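Ribonucleoside-diphosphate reductase (Pseudomonas aeruginosa, PDB 5IM3) probably reduces ribonucleoside diphosphates to their deoxy forms for DNA synthesis, is a class I enzyme with two ATP cones and binds the allosteric nucleotide dATP. Local coordinates at residues A484-D489 / D567-R572; F684-M689 / R866-D871; Q874-Y879 / R898-T903. All blocks are in the same frame, centred on the assembly; numbering follows the deposited sequence.

In the fold
All three contacts are buried within the barrel domain, and none is at the surface or at an annotated nucleotide site. Contact 1 packs the end of strand 482-487 and the start of helix 489-496 on helix 566-571, which follows the neighbouring parallel strand 562-565. Contact 2 joins the loop after helix 856-866 to helix 679-707. Contact 3 joins the entry to strand 878-881 with the loop between helix 885-897 and strand 906-909. Their centres are 12 to 19 Å apart, and Arg572, Gln867 and Lys901 bridge neighbouring contacts. Contact 1 is chiefly polar, with a water and a tryptophan-cysteine contact. Contact 2 mixes a salt bridge with apolar packing. Contact 3 is chiefly leucine packing and backbone proximity.

Contact 1 (A484-D489 / D567-R572); sequences ANWIPD and DPCNLR
Asp489 and Asp567 meet just beyond the C-terminal ends of strands 482-487 and 562-565, adjacent parallel strands of the alpha-beta barrel. Each strand leads directly into a helix. Pro488 is the N-cap residue of the first, and Asp489 opens that helix. The backbone N of Asp489 donates to OD2 of Asp567 at 2.6 Å, with an N-H...O angle of 159°. The donor comes to the anti side of this carboxylate, 27° out of its plane. CG of Asp567 stands beside its own backbone N (chi1 -73°), on the side of Asp489. The two carboxylates are turned steeply against each other, and Asp489 OD1 is 3.7 Å from Asp567 OD2. A water ties the same corner together. It donates to Ile487 O at 2.5 Å and to Asp489 OD1 at 2.7 Å, and it accepts from Asp567 N at 3.0 Å. Two residues before Pro488, Trp486 reaches the second helix obliquely with its six-membered ring. Its CH2 touches Cys569 CB at 3.9 Å, and the Cys569 sulfur makes a sulfur-aromatic contact with the ring centroid at 5.0 Å. The Asn570 side chain crosses the tryptophan at about a right angle, with ND2 4.0 Å from CZ2. That ND2 is hydrogen-bonded to Lys566 O, and OD1 is held by Val581 N. Outside the two segments, Asp489 OD2 forms a salt bridge with Arg735 and its OD1 accepts from Trp896 NE1, while Asp567 OD1 accepts from Gly517 N. This array of donors, with the positive charge of Arg735, probably offsets the repulsion between two buried carboxylates.

Contact 2 (F684-M689 / R866-D871); sequences FADQSM and RQKWID
The Trp869 indole meets Asp686 at its edge, with Asp686 CG in the ring plane; the carboxylate itself is turned 52° against the ring. NE1 donates to Asp686 OD1 at 2.9 Å, with an angle of 158° at the hydrogen. The indole nitrogen comes to that oxygen from above the carboxylate plane. One face of the indole carries Lys868 CB, 4.1 Å above the plane and offset toward the rim. The Trp750 ring also meets Trp869, with the two planes nearly parallel. One face of the Phe684 ring has Ser688 OG over its centre. The guanidinium of Arg866 has Ala685 CB beside it, an oblique approach with NH1 at 3.3 Å. This group also makes a cation-pi contact with Phe665, and its NE bonds to Gln874 OE1. The contact joins a buried loop of the barrel domain, the one between helix 856-866 and strand 878-881, to the side of helix 679-707. Asp686 uses both carboxylate oxygens across it. CG is anti to the backbone N (chi1 -171°), on the loop side; the oxygens then reach Lys868 and Trp869. OD2 forms a salt bridge with Lys868 NZ at 2.8 Å, met on the syn side. Lys868 crosses the aspartate at about a right angle, and NZ has a second salt bridge, to Asp743. One helical turn on, Met689 packs by three successive atoms. CB rests 3.8 Å from Trp869 CD1, obliquely to the ring, and CG is 3.5 Å from Arg866 CG. The sulfur SD then lies 3.8 Å from Ile870 CG1.

Contact 3 (Q874-Y879 / R898-T903); sequences QSLNLY and RGLKTT
Leu876 and Leu900 pack together in a beta-alpha-beta unit of the barrel domain, made of strand 878-881, helix 885-897 and strand 906-909. Leu876 lies on the approach to the first strand, and Leu900 on the loop after the helix. Their side chains cross at about a right angle. One methyl of each does the touching, Leu876 CD2 to Leu900 CD1 at 3.6 Å. CG of Leu876 is anti to the backbone N (chi1 -173°) and CG of Leu900 is anti to the carbonyl carbon, which probably helps to set the two branches across each other. Both leucines also rest on Ala863 of helix 856-866. A Schellman motif ends helix 885-897 just before Leu900. Gly899 is its C-prime residue and has a positive phi of 77°. Gly899 N bonds to Trp896 O, and Leu900 N bonds to Ala895 O. The chain thus turns out of the helix and brings Leu900 in with its CB toward the other segment. The two strands of the unit lie parallel in a two-stranded sheet, and the segments draw together as they near it. The CA atoms of Gln874 and Thr902 are 7.0 Å apart, and those of Leu876 and Thr903 are 5.2 Å apart. Here Leu876 O comes within 3.9 Å of Thr903 C. At the other end Thr902 OG1 lies 3.2 Å from Gln874 O, and the same hydroxyl is hydrogen-bonded to Thr588 O. The Thr903 hydroxyl bonds to Leu563 O, on a strand of the larger sheet.

Contact 1 (A484-D489 / D567-R572)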
loop_
_atom_site.group_PDB
_atom_site.type_symbol
_atom_site.label_atom_id
_atom_site.label_comp_id
_atom_site.label_asym_id
_atom_site.label_seq_id
_atom_site.Cartn_x
_atom_site.Cartn_y
_atom_site.Cartn_z
ATOM N N ALA A 484 -4.413 -31.032 -5.998
ATOM C CA ALA A 484 -5.271 -31.175 -4.831
ATOM C C ALA A 484 -4.467 -31.729 -3.665
ATOM O O ALA A 484 -3.586 -32.568 -3.855
ATOM C CB ALA A 484 -6.468 -32.086 -5.116
ATOM N N ASN A 485 -4.784 -31.253 -2.462
ATOM C CA ASN A 485 -4.202 -31.793 -1.242
ATOM C C ASN A 485 -4.926 -33.066 -0.819
ATOM O O ASN A 485 -6.159 -33.128 -0.819
ATOM C CB ASN A 485 -4.279 -30.768 -0.109
ATOM C CG ASN A 485 -3.345 -29.590 -0.314
ATOM O OD1 ASN A 485 -3.789 -28.450 -0.474
ATOM N ND2 ASN A 485 -2.045 -29.855 -0.288
ATOM N N TRP A 486 -4.146 -34.077 -0.445
ATOM C CA TRP A 486 -4.648 -35.331 0.121
ATOM C C TRP A 486 -4.308 -35.293 1.614
ATOM O O TRP A 486 -3.210 -35.665 2.025
ATOM C CB TRP A 486 -4.017 -36.519 -0.606
ATOM C CG TRP A 486 -4.644 -37.857 -0.343
ATOM C CD1 TRP A 486 -4.026 -38.960 0.169
ATOM C CD2 TRP A 486 -6.002 -38.239 -0.598
ATOM N NE1 TRP A 486 -4.916 -40.005 0.253
ATOM C CE2 TRP A 486 -6.135 -39.588 -0.212
ATOM C CE3 TRP A 486 -7.116 -37.572 -1.113
ATOM C CZ2 TRP A 486 -7.340 -40.284 -0.324
ATOM C CZ3 TRP A 486 -8.315 -38.264 -1.221
ATOM C CH2 TRP A 486 -8.417 -39.603 -0.826
ATOM N N ILE A 487 -5.254 -34.829 2.423
ATOM C CA ILE A 487 -4.971 -34.357 3.777
ATOM C C ILE A 487 -5.344 -35.453 4.771
ATOM O O ILE A 487 -6.519 -35.843 4.827
ATOM C CB ILE A 487 -5.730 -33.061 4.093
ATOM C CG1 ILE A 487 -5.465 -32.010 3.012
ATOM C CG2 ILE A 487 -5.309 -32.530 5.465
ATOM C CD1 ILE A 487 -6.362 -30.793 3.117
ATOM N N PRO A 488 -4.405 -35.953 5.574
ATOM C CA PRO A 488 -4.780 -36.873 6.655
ATOM C C PRO A 488 -5.433 -36.133 7.812
ATOM O O PRO A 488 -5.159 -34.958 8.064
ATOM C CB PRO A 488 -3.442 -37.493 7.082
ATOM C CG PRO A 488 -2.445 -37.089 6.032
ATOM C CD PRO A 488 -2.945 -35.814 5.456
ATOM N N ASP A 489 -6.303 -36.851 8.528
ATOM C CA ASP A 489 -6.953 -36.274 9.702
ATOM C C ASP A 489 -5.928 -35.740 10.693
ATOM O O ASP A 489 -6.155 -34.709 11.337
ATOM C CB ASP A 489 -7.841 -37.321 10.380
ATOM C CG ASP A 489 -9.201 -37.455 9.720
ATOM O OD1 ASP A 489 -9.404 -36.869 8.636
ATOM O OD2 ASP A 489 -10.067 -38.152 10.287
ATOM N N ASP A 567 -8.772 -39.606 5.142
ATOM C CA ASP A 567 -9.228 -40.609 6.096
ATOM C C ASP A 567 -10.727 -40.885 6.002
ATOM O O ASP A 567 -11.128 -42.058 6.036
ATOM C CB ASP A 567 -8.831 -40.186 7.510
ATOM C CG ASP A 567 -7.336 -40.341 7.756
ATOM O OD1 ASP A 567 -6.760 -41.353 7.304
ATOM O OD2 ASP A 567 -6.732 -39.448 8.386
ATOM N N PRO A 568 -11.594 -39.873 5.891
ATOM C CA PRO A 568 -13.011 -40.187 5.639
ATOM C C PRO A 568 -13.235 -40.907 4.316
ATOM O O PRO A 568 -14.129 -41.757 4.232
ATOM C CB PRO A 568 -13.700 -38.812 5.675
ATOM C CG PRO A 568 -12.614 -37.809 5.560
ATOM C CD PRO A 568 -11.395 -38.438 6.161
ATOM N N CYS A 569 -12.440 -40.607 3.283
ATOM C CA CYS A 569 -12.566 -41.335 2.023
ATOM C C CYS A 569 -12.226 -42.810 2.185
ATOM O O CYS A 569 -12.777 -43.654 1.470
ATOM C CB CYS A 569 -11.663 -40.719 0.953
ATOM S SG CYS A 569 -12.147 -39.079 0.389
ATOM N N ASN A 570 -11.317 -43.144 3.100
ATOM C CA ASN A 570 -10.885 -44.529 3.259
ATOM C C ASN A 570 -11.687 -45.270 4.319
ATOM O O ASN A 570 -12.076 -46.423 4.104
ATOM C CB ASN A 570 -9.393 -44.588 3.612
ATOM C CG ASN A 570 -8.503 -44.576 2.387
ATOM O OD1 ASN A 570 -8.309 -45.604 1.740
ATOM N ND2 ASN A 570 -7.950 -43.413 2.065
ATOM N N LEU A 571 -11.939 -44.630 5.463
ATOM C CA LEU A 571 -12.675 -45.288 6.536
ATOM C C LEU A 571 -14.113 -45.588 6.137
ATOM O O LEU A 571 -14.711 -46.537 6.655
ATOM C CB LEU A 571 -12.646 -44.420 7.794
ATOM C CG LEU A 571 -11.291 -44.346 8.501
ATOM C CD1 LEU A 571 -11.264 -43.211 9.506
ATOM C CD2 LEU A 571 -10.990 -45.666 9.187
ATOM N N ARG A 572 -14.680 -44.805 5.223
ATOM C CA ARG A 572 -16.051 -45.003 4.779
ATOM C C ARG A 572 -16.139 -45.699 3.428
ATOM O O ARG A 572 -17.247 -45.938 2.939
ATOM C CB ARG A 572 -16.781 -43.659 4.715
ATOM C CG ARG A 572 -16.737 -42.880 6.022
ATOM C CD ARG A 572 -17.686 -41.692 5.994
ATOM N NE ARG A 572 -19.058 -42.104 5.727
ATOM C CZ ARG A 572 -20.055 -41.269 5.455
ATOM N NH1 ARG A 572 -19.835 -39.963 5.412
ATOM N NH2 ARG A 572 -21.274 -41.744 5.226
HETATM O O HOH W 1 -8.354 -36.877 6.185
#

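Contact 2 (F684-M689 / R866-D871)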
loop_
_atom_site.group_PDB
_atom_site.type_symbol
_atom_site.label_atom_id
_atom_site.label_comp_id
_atom_site.label_asym_id
_atom_site.label_seq_id
_atom_site.Cartn_x
_atom_site.Cartn_y
_atom_site.Cartn_z
ATOM N N PHE A 684 -34.209 -30.640 3.955
ATOM C CA PHE A 684 -34.547 -31.254 2.675
ATOM C C PHE A 684 -33.337 -31.943 2.052
ATOM O O PHE A 684 -33.469 -33.006 1.435
ATOM C CB PHE A 684 -35.116 -30.206 1.719
ATOM C CG PHE A 684 -35.312 -30.715 0.322
ATOM C CD1 PHE A 684 -36.301 -31.645 0.041
ATOM C CD2 PHE A 684 -34.505 -30.269 -0.711
ATOM C CE1 PHE A 684 -36.480 -32.122 -1.245
ATOM C CE2 PHE A 684 -34.679 -30.740 -2.001
ATOM C CZ PHE A 684 -35.666 -31.669 -2.268
ATOM N N ALA A 685 -32.149 -31.347 2.194
ATOM C CA ALA A 685 -30.942 -31.967 1.650
ATOM C C ALA A 685 -30.646 -33.290 2.343
ATOM O O ALA A 685 -30.212 -34.255 1.703
ATOM C CB ALA A 685 -29.751 -31.020 1.798
ATOM N N ASP A 686 -30.873 -33.348 3.656
ATOM C CA ASP A 686 -30.652 -34.580 4.406
ATOM C C ASP A 686 -31.622 -35.670 3.968
ATOM O O ASP A 686 -31.208 -36.776 3.602
ATOM C CB ASP A 686 -30.798 -34.296 5.903
ATOM C CG ASP A 686 -30.373 -35.467 6.770
ATOM O OD1 ASP A 686 -30.509 -36.628 6.331
ATOM O OD2 ASP A 686 -29.903 -35.222 7.902
ATOM N N GLN A 687 -32.923 -35.366 3.991
ATOM C CA GLN A 687 -33.937 -36.392 3.777
ATOM C C GLN A 687 -34.027 -36.817 2.316
ATOM O O GLN A 687 -34.302 -37.988 2.033
ATOM C CB GLN A 687 -35.290 -35.885 4.264
ATOM C CG GLN A 687 -35.301 -35.523 5.736
ATOM C CD GLN A 687 -36.581 -34.837 6.158
ATOM O OE1 GLN A 687 -36.557 -33.870 6.919
ATOM N NE2 GLN A 687 -37.711 -35.332 5.664
ATOM N N SER A 688 -33.814 -35.894 1.378
ATOM C CA SER A 688 -33.864 -36.272 -0.031
ATOM C C SER A 688 -32.725 -37.221 -0.381
ATOM O O SER A 688 -32.911 -38.160 -1.164
ATOM C CB SER A 688 -33.825 -35.027 -0.917
ATOM O OG SER A 688 -32.754 -34.175 -0.556
ATOM N N MET A 689 -31.540 -37.001 0.195
ATOM C CA MET A 689 -30.436 -37.925 -0.038
ATOM C C MET A 689 -30.690 -39.267 0.633
ATOM O O MET A 689 -30.357 -40.318 0.074
ATOM C CB MET A 689 -29.124 -37.321 0.462
ATOM C CG MET A 689 -28.227 -36.816 -0.653
ATOM S SD MET A 689 -27.860 -38.092 -1.870
ATOM C CE MET A 689 -28.236 -37.215 -3.383
ATOM N N ARG A 866 -25.850 -34.575 3.332
ATOM C CA ARG A 866 -25.927 -35.422 2.148
ATOM C C ARG A 866 -24.857 -36.503 2.192
ATOM O O ARG A 866 -25.108 -37.651 1.807
ATOM C CB ARG A 866 -25.792 -34.576 0.882
ATOM C CG ARG A 866 -27.044 -33.783 0.537
ATOM C CD ARG A 866 -26.914 -33.095 -0.814
ATOM N NE ARG A 866 -25.880 -32.065 -0.785
ATOM C CZ ARG A 866 -26.105 -30.772 -0.568
ATOM N NH1 ARG A 866 -27.339 -30.323 -0.372
ATOM N NH2 ARG A 866 -25.088 -29.922 -0.553
ATOM N N GLN A 867 -23.667 -36.158 2.690
ATOM C CA GLN A 867 -22.556 -37.101 2.735
ATOM C C GLN A 867 -22.807 -38.260 3.691
ATOM O O GLN A 867 -22.097 -39.267 3.621
ATOM C CB GLN A 867 -21.271 -36.371 3.138
ATOM C CG GLN A 867 -19.997 -37.191 2.964
ATOM C CD GLN A 867 -19.836 -37.731 1.556
ATOM O OE1 GLN A 867 -19.513 -36.990 0.629
ATOM N NE2 GLN A 867 -20.066 -39.028 1.390
ATOM N N LYS A 868 -23.792 -38.148 4.584
ATOM C CA LYS A 868 -24.085 -39.256 5.486
ATOM C C LYS A 868 -24.615 -40.462 4.733
ATOM O O LYS A 868 -24.468 -41.598 5.195
ATOM C CB LYS A 868 -25.109 -38.839 6.531
ATOM C CG LYS A 868 -24.847 -37.495 7.160
ATOM C CD LYS A 868 -25.827 -37.216 8.288
ATOM C CE LYS A 868 -27.282 -37.349 7.849
ATOM N NZ LYS A 868 -28.223 -37.129 8.977
ATOM N N TRP A 869 -25.247 -40.233 3.585
ATOM C CA TRP A 869 -25.906 -41.286 2.835
ATOM C C TRP A 869 -25.154 -41.683 1.575
ATOM O O TRP A 869 -25.449 -42.736 1.001
ATOM C CB TRP A 869 -27.324 -40.835 2.466
ATOM C CG TRP A 869 -28.059 -40.241 3.631
ATOM C CD1 TRP A 869 -28.331 -38.919 3.845
ATOM C CD2 TRP A 869 -28.599 -40.947 4.753
ATOM N NE1 TRP A 869 -29.015 -38.762 5.025
ATOM C CE2 TRP A 869 -29.189 -39.991 5.604
ATOM C CE3 TRP A 869 -28.641 -42.294 5.120
ATOM C CZ2 TRP A 869 -29.821 -40.341 6.796
ATOM C CZ3 TRP A 869 -29.270 -42.640 6.304
ATOM C CH2 TRP A 869 -29.848 -41.667 7.128
ATOM N N ILE A 870 -24.194 -40.880 1.138
ATOM C CA ILE A 870 -23.449 -41.137 -0.084
ATOM C C ILE A 870 -22.232 -41.986 0.261
ATOM O O ILE A 870 -21.512 -41.695 1.226
ATOM C CB ILE A 870 -23.043 -39.812 -0.755
ATOM C CG1 ILE A 870 -24.298 -39.009 -1.119
ATOM C CG2 ILE A 870 -22.185 -40.062 -1.989
ATOM C CD1 ILE A 870 -24.027 -37.590 -1.572
ATOM N N ASP A 871 -22.007 -43.050 -0.516
ATOM C CA ASP A 871 -20.848 -43.903 -0.263
ATOM C C ASP A 871 -19.566 -43.322 -0.850
ATOM O O ASP A 871 -18.484 -43.580 -0.315
ATOM C CB ASP A 871 -21.080 -45.323 -0.796
ATOM C CG ASP A 871 -21.758 -45.349 -2.153
ATOM O OD1 ASP A 871 -21.901 -44.283 -2.783
ATOM O OD2 ASP A 871 -22.153 -46.448 -2.590
#

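Contact 3 (Q874-Y879 / R898-T903)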
loop_
_atom_site.group_PDB
_atom_site.type_symbol
_atom_site.label_atom_id
_atom_site.label_comp_id
_atom_site.label_asym_id
_atom_site.label_seq_id
_atom_site.Cartn_x
_atom_site.Cartn_y
_atom_site.Cartn_z
ATOM N N GLN A 874 -18.988 -35.788 -3.072
ATOM C CA GLN A 874 -19.763 -34.845 -3.866
ATOM C C GLN A 874 -18.905 -33.633 -4.195
ATOM O O GLN A 874 -18.169 -33.133 -3.338
ATOM C CB GLN A 874 -21.037 -34.407 -3.127
ATOM C CG GLN A 874 -20.799 -33.859 -1.733
ATOM C CD GLN A 874 -22.074 -33.771 -0.913
ATOM O OE1 GLN A 874 -23.041 -33.113 -1.305
ATOM N NE2 GLN A 874 -22.083 -34.442 0.233
ATOM N N SER A 875 -19.002 -33.171 -5.441
ATOM C CA SER A 875 -18.275 -31.981 -5.870
ATOM C C SER A 875 -18.892 -30.745 -5.228
ATOM O O SER A 875 -20.049 -30.406 -5.503
ATOM C CB SER A 875 -18.301 -31.865 -7.390
ATOM O OG SER A 875 -17.707 -32.997 -7.985
ATOM N N LEU A 876 -18.124 -30.068 -4.383
ATOM C CA LEU A 876 -18.644 -28.998 -3.537
ATOM C C LEU A 876 -17.857 -27.719 -3.790
ATOM O O LEU A 876 -16.781 -27.522 -3.218
ATOM C CB LEU A 876 -18.576 -29.393 -2.067
ATOM C CG LEU A 876 -19.243 -28.412 -1.103
ATOM C CD1 LEU A 876 -20.742 -28.326 -1.371
ATOM C CD2 LEU A 876 -18.975 -28.822 0.334
ATOM N N ASN A 877 -18.395 -26.845 -4.633
ATOM C CA ASN A 877 -17.852 -25.504 -4.766
ATOM C C ASN A 877 -18.293 -24.654 -3.583
ATOM O O ASN A 877 -19.422 -24.775 -3.098
ATOM C CB ASN A 877 -18.308 -24.865 -6.074
ATOM C CG ASN A 877 -17.727 -25.554 -7.283
ATOM O OD1 ASN A 877 -16.562 -25.952 -7.286
ATOM N ND2 ASN A 877 -18.541 -25.715 -8.316
ATOM N N LEU A 878 -17.390 -23.810 -3.101
ATOM C CA LEU A 878 -17.676 -22.921 -1.987
ATOM C C LEU A 878 -17.518 -21.478 -2.434
ATOM O O LEU A 878 -16.575 -21.137 -3.158
ATOM C CB LEU A 878 -16.766 -23.213 -0.794
ATOM C CG LEU A 878 -17.028 -24.542 -0.078
ATOM C CD1 LEU A 878 -16.056 -24.712 1.072
ATOM C CD2 LEU A 878 -18.459 -24.632 0.433
ATOM N N TYR A 879 -18.460 -20.641 -2.007
ATOM C CA TYR A 879 -18.499 -19.232 -2.369
ATOM C C TYR A 879 -18.327 -18.410 -1.102
ATOM O O TYR A 879 -19.075 -18.587 -0.137
ATOM C CB TYR A 879 -19.812 -18.892 -3.074
ATOM C CG TYR A 879 -20.054 -19.748 -4.292
ATOM C CD1 TYR A 879 -20.637 -21.003 -4.177
ATOM C CD2 TYR A 879 -19.685 -19.309 -5.556
ATOM C CE1 TYR A 879 -20.852 -21.793 -5.289
ATOM C CE2 TYR A 879 -19.900 -20.091 -6.672
ATOM C CZ TYR A 879 -20.479 -21.331 -6.533
ATOM O OH TYR A 879 -20.688 -22.109 -7.647
ATOM N N ARG A 898 -17.208 -31.283 9.930
ATOM C CA ARG A 898 -18.540 -31.795 9.623
ATOM C C ARG A 898 -18.505 -33.069 8.788
ATOM O O ARG A 898 -19.532 -33.461 8.222
ATOM C CB ARG A 898 -19.367 -30.724 8.909
ATOM C CG ARG A 898 -19.689 -29.514 9.764
ATOM C CD ARG A 898 -20.592 -29.894 10.927
ATOM N NE ARG A 898 -20.780 -28.802 11.872
ATOM C CZ ARG A 898 -21.437 -28.922 13.020
ATOM N NH1 ARG A 898 -21.979 -30.085 13.359
ATOM N NH2 ARG A 898 -21.556 -27.878 13.827
ATOM N N GLY A 899 -17.352 -33.723 8.697
ATOM C CA GLY A 899 -17.284 -35.021 8.063
ATOM C C GLY A 899 -17.321 -35.007 6.554
ATOM O O GLY A 899 -17.651 -36.031 5.948
ATOM N N LEU A 900 -16.991 -33.887 5.921
ATOM C CA LEU A 900 -16.937 -33.857 4.467
ATOM C C LEU A 900 -15.704 -34.598 3.967
ATOM O O LEU A 900 -14.644 -34.583 4.601
ATOM C CB LEU A 900 -16.930 -32.415 3.958
ATOM C CG LEU A 900 -18.244 -31.636 4.075
ATOM C CD1 LEU A 900 -18.047 -30.224 3.556
ATOM C CD2 LEU A 900 -19.379 -32.322 3.325
ATOM N N LYS A 901 -15.856 -35.265 2.825
ATOM C CA LYS A 901 -14.748 -35.984 2.213
ATOM C C LYS A 901 -13.927 -35.109 1.281
ATOM O O LYS A 901 -12.709 -35.288 1.192
ATOM C CB LYS A 901 -15.273 -37.197 1.435
ATOM C CG LYS A 901 -16.007 -38.216 2.289
ATOM C CD LYS A 901 -16.368 -39.448 1.481
ATOM C CE LYS A 901 -17.108 -40.473 2.323
ATOM N NZ LYS A 901 -17.466 -41.668 1.521
ATOM N N THR A 902 -14.560 -34.164 0.589
ATOM C CA THR A 902 -13.871 -33.369 -0.416
ATOM C C THR A 902 -14.418 -31.950 -0.430
ATOM O O THR A 902 -15.557 -31.693 -0.029
ATOM C CB THR A 902 -14.027 -33.978 -1.817
ATOM O OG1 THR A 902 -15.418 -34.196 -2.087
ATOM C CG2 THR A 902 -13.272 -35.296 -1.926
ATOM N N THR A 903 -13.582 -31.031 -0.898
ATOM C CA THR A 903 -14.027 -29.722 -1.342
ATOM C C THR A 903 -13.458 -29.492 -2.732
ATOM O O THR A 903 -12.504 -30.152 -3.150
ATOM C CB THR A 903 -13.602 -28.578 -0.395
ATOM O OG1 THR A 903 -12.185 -28.371 -0.476
ATOM C CG2 THR A 903 -13.995 -28.886 1.045
#